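PDB 7B9F: EccE5 from Mycobacterium xenopi RIVM700367, which is a component of the ESX-5 type VII secretion system, probably serving as a peripheral part of its inner-membrane translocon complex. Local coordinates for residues A[156-167]-A[194-205]. Numbering follows the deposited sequence.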
loop_
_atom_site.group_PDB
_atom_site.type_symbol
_atom_site.label_atom_id
_atom_site.label_comp_id
_atom_site.label_asym_id
_atom_site.label_seq_id
_atom_site.Cartn_x
_atom_site.Cartn_y
_atom_site.Cartn_z
ATOM N N ARG A 156 -19.760 -0.095 20.515
ATOM C CA ARG A 156 -20.130 1.248 20.950
ATOM C C ARG A 156 -21.598 1.205 21.356
ATOM O O ARG A 156 -22.483 1.276 20.501
ATOM C CB ARG A 156 -19.903 2.269 19.842
ATOM C CG ARG A 156 -18.464 2.427 19.405
ATOM C CD ARG A 156 -17.639 3.133 20.452
ATOM N NE ARG A 156 -16.222 3.164 20.101
ATOM C CZ ARG A 156 -15.271 2.510 20.758
ATOM N NH1 ARG A 156 -15.575 1.763 21.808
ATOM N NH2 ARG A 156 -14.009 2.602 20.364
ATOM N N LEU A 157 -21.858 1.087 22.649
ATOM C CA LEU A 157 -23.231 1.034 23.127
ATOM C C LEU A 157 -23.861 2.419 23.075
ATOM O O LEU A 157 -23.200 3.427 23.331
ATOM C CB LEU A 157 -23.271 0.476 24.545
ATOM C CG LEU A 157 -23.419 -1.040 24.683
ATOM C CD1 LEU A 157 -22.307 -1.812 24.009
ATOM C CD2 LEU A 157 -23.453 -1.399 26.138
ATOM N N ASP A 158 -25.144 2.472 22.718
ATOM C CA ASP A 158 -25.805 3.765 22.590
ATOM C C ASP A 158 -26.137 4.381 23.937
ATOM O O ASP A 158 -26.032 5.599 24.100
ATOM C CB ASP A 158 -27.076 3.642 21.759
ATOM C CG ASP A 158 -26.794 3.350 20.312
ATOM O OD1 ASP A 158 -25.726 3.762 19.816
ATOM O OD2 ASP A 158 -27.655 2.725 19.664
ATOM N N ALA A 159 -26.570 3.577 24.901
ATOM C CA ALA A 159 -26.987 4.139 26.174
ATOM C C ALA A 159 -26.870 3.084 27.256
ATOM O O ALA A 159 -26.992 1.886 27.000
ATOM C CB ALA A 159 -28.422 4.668 26.109
ATOM N N ILE A 160 -26.633 3.552 28.475
ATOM C CA ILE A 160 -26.642 2.714 29.662
ATOM C C ILE A 160 -27.654 3.336 30.606
ATOM O O ILE A 160 -27.497 4.497 30.999
ATOM C CB ILE A 160 -25.268 2.659 30.340
ATOM C CG1 ILE A 160 -24.210 2.142 29.378
ATOM C CG2 ILE A 160 -25.332 1.754 31.551
ATOM C CD1 ILE A 160 -24.465 0.809 28.896
ATOM N N ASP A 161 -28.686 2.595 30.971
ATOM C CA ASP A 161 -29.675 3.121 31.898
ATOM C C ASP A 161 -29.607 2.349 33.205
ATOM O O ASP A 161 -29.845 1.140 33.227
ATOM C CB ASP A 161 -31.083 3.051 31.314
ATOM C CG ASP A 161 -31.268 3.969 30.129
ATOM O OD1 ASP A 161 -30.461 4.902 29.976
ATOM O OD2 ASP A 161 -32.223 3.760 29.353
ATOM N N ILE A 162 -29.282 3.048 34.286
ATOM C CA ILE A 162 -29.452 2.481 35.614
ATOM C C ILE A 162 -30.925 2.589 35.966
ATOM O O ILE A 162 -31.489 3.685 35.955
ATOM C CB ILE A 162 -28.594 3.212 36.654
ATOM C CG1 ILE A 162 -27.095 3.043 36.402
ATOM C CG2 ILE A 162 -28.930 2.714 38.039
ATOM C CD1 ILE A 162 -26.476 4.104 35.525
ATOM N N VAL A 163 -31.564 1.465 36.259
ATOM C CA VAL A 163 -32.976 1.452 36.621
ATOM C C VAL A 163 -33.115 0.830 37.997
ATOM O O VAL A 163 -32.629 -0.281 38.231
ATOM C CB VAL A 163 -33.827 0.685 35.597
ATOM C CG1 VAL A 163 -35.277 0.710 36.013
ATOM C CG2 VAL A 163 -33.673 1.294 34.225
ATOM N N SER A 164 -33.775 1.542 38.902
ATOM C CA SER A 164 -34.056 1.035 40.236
ATOM C C SER A 164 -35.487 1.386 40.594
ATOM O O SER A 164 -35.942 2.496 40.307
ATOM C CB SER A 164 -33.091 1.620 41.263
ATOM O OG SER A 164 -32.905 3.003 41.037
ATOM N N VAL A 165 -36.192 0.453 41.225
ATOM C CA VAL A 165 -37.611 0.614 41.497
ATOM C C VAL A 165 -37.849 0.323 42.973
ATOM O O VAL A 165 -37.078 -0.399 43.609
ATOM C CB VAL A 165 -38.455 -0.303 40.578
ATOM C CG1 VAL A 165 -38.196 -1.765 40.882
ATOM C CG2 VAL A 165 -39.941 0.041 40.618
ATOM N N GLY A 166 -38.905 0.920 43.533
ATOM C CA GLY A 166 -39.201 0.769 44.945
ATOM C C GLY A 166 -40.688 0.640 45.197
ATOM O O GLY A 166 -41.512 0.820 44.301
ATOM N N THR A 167 -41.022 0.305 46.439
ATOM C CA THR A 167 -42.402 0.023 46.828
ATOM C C THR A 167 -42.600 0.261 48.327
ATOM O O THR A 167 -43.627 0.779 48.774
ATOM C CB THR A 167 -42.791 -1.433 46.489
ATOM O OG1 THR A 167 -42.634 -1.667 45.085
ATOM C CG2 THR A 167 -44.236 -1.722 46.878
ATOM N N ASP A 194 -42.710 -4.442 50.839
ATOM C CA ASP A 194 -41.549 -3.685 50.390
ATOM C C ASP A 194 -40.556 -4.528 49.610
ATOM O O ASP A 194 -40.119 -5.577 50.069
ATOM C CB ASP A 194 -40.844 -3.039 51.575
ATOM C CG ASP A 194 -39.827 -2.011 51.147
ATOM O OD1 ASP A 194 -39.946 -1.491 50.021
ATOM O OD2 ASP A 194 -38.913 -1.713 51.938
ATOM N N GLU A 195 -40.207 -4.055 48.418
ATOM C CA GLU A 195 -39.215 -4.724 47.594
ATOM C C GLU A 195 -38.358 -3.650 46.947
ATOM O O GLU A 195 -38.745 -2.483 46.881
ATOM C CB GLU A 195 -39.827 -5.607 46.494
ATOM C CG GLU A 195 -40.954 -4.995 45.623
ATOM C CD GLU A 195 -42.337 -4.918 46.257
ATOM O OE1 GLU A 195 -43.306 -4.731 45.490
ATOM O OE2 GLU A 195 -42.481 -5.091 47.478
ATOM N N HIS A 196 -37.184 -4.055 46.478
ATOM C CA HIS A 196 -36.314 -3.127 45.778
ATOM C C HIS A 196 -35.460 -3.906 44.797
ATOM O O HIS A 196 -34.782 -4.861 45.177
ATOM C CB HIS A 196 -35.428 -2.352 46.750
ATOM C CG HIS A 196 -34.540 -1.344 46.090
ATOM N ND1 HIS A 196 -33.341 -1.677 45.501
ATOM C CD2 HIS A 196 -34.675 -0.006 45.937
ATOM C CE1 HIS A 196 -32.776 -0.587 45.013
ATOM N NE2 HIS A 196 -33.566 0.440 45.262
ATOM N N HIS A 197 -35.475 -3.469 43.546
ATOM C CA HIS A 197 -34.780 -4.147 42.467
ATOM C C HIS A 197 -33.977 -3.138 41.665
ATOM O O HIS A 197 -34.372 -1.980 41.524
ATOM C CB HIS A 197 -35.758 -4.864 41.551
ATOM C CG HIS A 197 -36.615 -5.868 42.251
ATOM N ND1 HIS A 197 -37.927 -6.097 41.903
ATOM C CD2 HIS A 197 -36.337 -6.725 43.260
ATOM C CE1 HIS A 197 -38.426 -7.042 42.679
ATOM N NE2 HIS A 197 -37.482 -7.440 43.512
ATOM N N THR A 198 -32.854 -3.592 41.124
ATOM C CA THR A 198 -31.973 -2.720 40.370
ATOM C C THR A 198 -31.536 -3.437 39.107
ATOM O O THR A 198 -31.113 -4.593 39.163
ATOM C CB THR A 198 -30.755 -2.327 41.205
ATOM O OG1 THR A 198 -31.181 -1.521 42.307
ATOM C CG2 THR A 198 -29.773 -1.527 40.379
ATOM N N TRP A 199 -31.641 -2.757 37.969
ATOM C CA TRP A 199 -31.191 -3.318 36.708
ATOM C C TRP A 199 -30.386 -2.302 35.917
ATOM O O TRP A 199 -30.632 -1.096 35.979
ATOM C CB TRP A 199 -32.350 -3.799 35.837
ATOM C CG TRP A 199 -33.304 -4.708 36.508
ATOM C CD1 TRP A 199 -33.172 -6.048 36.669
ATOM C CD2 TRP A 199 -34.578 -4.362 37.042
ATOM N NE1 TRP A 199 -34.270 -6.559 37.311
ATOM C CE2 TRP A 199 -35.151 -5.540 37.548
ATOM C CE3 TRP A 199 -35.284 -3.165 37.160
ATOM C CZ2 TRP A 199 -36.395 -5.560 38.157
ATOM C CZ3 TRP A 199 -36.514 -3.184 37.766
ATOM C CH2 TRP A 199 -37.060 -4.372 38.259
ATOM N N LEU A 200 -29.416 -2.816 35.175
ATOM C CA LEU A 200 -28.723 -2.086 34.127
ATOM C C LEU A 200 -29.235 -2.593 32.790
ATOM O O LEU A 200 -29.137 -3.790 32.511
ATOM C CB LEU A 200 -27.214 -2.316 34.213
ATOM C CG LEU A 200 -26.306 -1.530 35.154
ATOM C CD1 LEU A 200 -26.316 -0.073 34.755
ATOM C CD2 LEU A 200 -26.681 -1.703 36.616
ATOM N N VAL A 201 -29.763 -1.703 31.958
ATOM C CA VAL A 201 -30.284 -2.099 30.655
ATOM C C VAL A 201 -29.396 -1.505 29.573
ATOM O O VAL A 201 -28.892 -0.385 29.710
ATOM C CB VAL A 201 -31.765 -1.721 30.468
ATOM C CG1 VAL A 201 -32.581 -2.263 31.623
ATOM C CG2 VAL A 201 -31.972 -0.243 30.316
ATOM N N LEU A 202 -29.150 -2.288 28.532
ATOM C CA LEU A 202 -28.125 -2.007 27.540
ATOM C C LEU A 202 -28.801 -1.710 26.211
ATOM O O LEU A 202 -29.703 -2.445 25.804
ATOM C CB LEU A 202 -27.212 -3.220 27.388
ATOM C CG LEU A 202 -26.355 -3.641 28.584
ATOM C CD1 LEU A 202 -25.629 -4.925 28.288
ATOM C CD2 LEU A 202 -25.405 -2.596 29.029
ATOM N N ARG A 203 -28.377 -0.657 25.528
ATOM C CA ARG A 203 -28.865 -0.383 24.184
ATOM C C ARG A 203 -27.728 -0.371 23.176
ATOM O O ARG A 203 -26.675 0.220 23.424
ATOM C CB ARG A 203 -29.625 0.939 24.127
ATOM C CG ARG A 203 -30.971 0.893 24.802
ATOM C CD ARG A 203 -31.769 2.163 24.557
ATOM N NE ARG A 203 -33.112 2.074 25.119
ATOM C CZ ARG A 203 -33.407 2.210 26.406
ATOM N NH1 ARG A 203 -32.455 2.458 27.294
ATOM N NH2 ARG A 203 -34.666 2.104 26.805
ATOM N N MET A 204 -27.943 -1.025 22.034
ATOM C CA MET A 204 -26.954 -1.038 20.966
ATOM C C MET A 204 -27.652 -0.973 19.618
ATOM O O MET A 204 -28.669 -1.636 19.408
ATOM C CB MET A 204 -26.078 -2.295 21.019
ATOM C CG MET A 204 -24.990 -2.316 19.953
ATOM S SD MET A 204 -23.925 -3.761 19.991
ATOM C CE MET A 204 -25.052 -5.003 19.378
ATOM N N ASP A 205 -27.092 -0.187 18.700
ATOM C CA ASP A 205 -27.538 -0.160 17.315
ATOM C C ASP A 205 -26.472 -0.865 16.496
ATOM O O ASP A 205 -25.308 -0.440 16.530
ATOM C CB ASP A 205 -27.731 1.282 16.833
ATOM C CG ASP A 205 -28.038 1.404 15.330
ATOM O OD1 ASP A 205 -28.257 0.399 14.618
ATOM O OD2 ASP A 205 -28.049 2.555 14.846
#
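I160 to V165 pair antiparallel with H197 to L202, strands 159-166 and 196-204 running 4.7 Å apart at 165°, in a register that sets D161 opposite V201 and V163 opposite W199, both hydrogen-bonded pairs. V163 N to W199 O and W199 N to V163 O each measure 2.7 Å, and both donors approach nearly in line with the carbonyl they meet. The D161–V201 pair is also bonded in both directions, and D158 N reaches R203 O at the end of the ladder. On one face, I160, I162, L200 and L202 form an apolar row that L157 extends. CD1 of L200 touches both isoleucines, meeting CG1 of I162 at 3.6 Å and CG2 of I160 at 3.8 Å. CD2 of L202 packs on CD1 of I160 at 3.5 Å, the two chains side by side and pointing the same way, while CD2 of L157 slants in against CD2 of L202. Beyond this row, L202 meets helix 219-234. The other face includes D161, V163, V165, W199, V201 and R203. W199 offers the edge of its ring, CE3, to CG1 of V163, a branch placed anti to the backbone N (chi1 -180°); V165 CG1 lies 3.8 Å from W199 CZ3, and helix 246-257 also packs on the indole. R203 stretches out from CG to NE and brings NH1 to D161 OD2 in a salt bridge; OD2 sits at the guanidinium edge near its plane, while the carboxylate plane is turned 54° from it. R315 binds the other carboxylate oxygen, OD1, so D161 is shared by two arginines, which probably steadies its negative charge. Strand 159-166 pairs with 310-319 and strand 196-204 with 113-119, placing these two strands inside the antiparallel, helix-flanked sheet of what is probably the soluble domain of EccE.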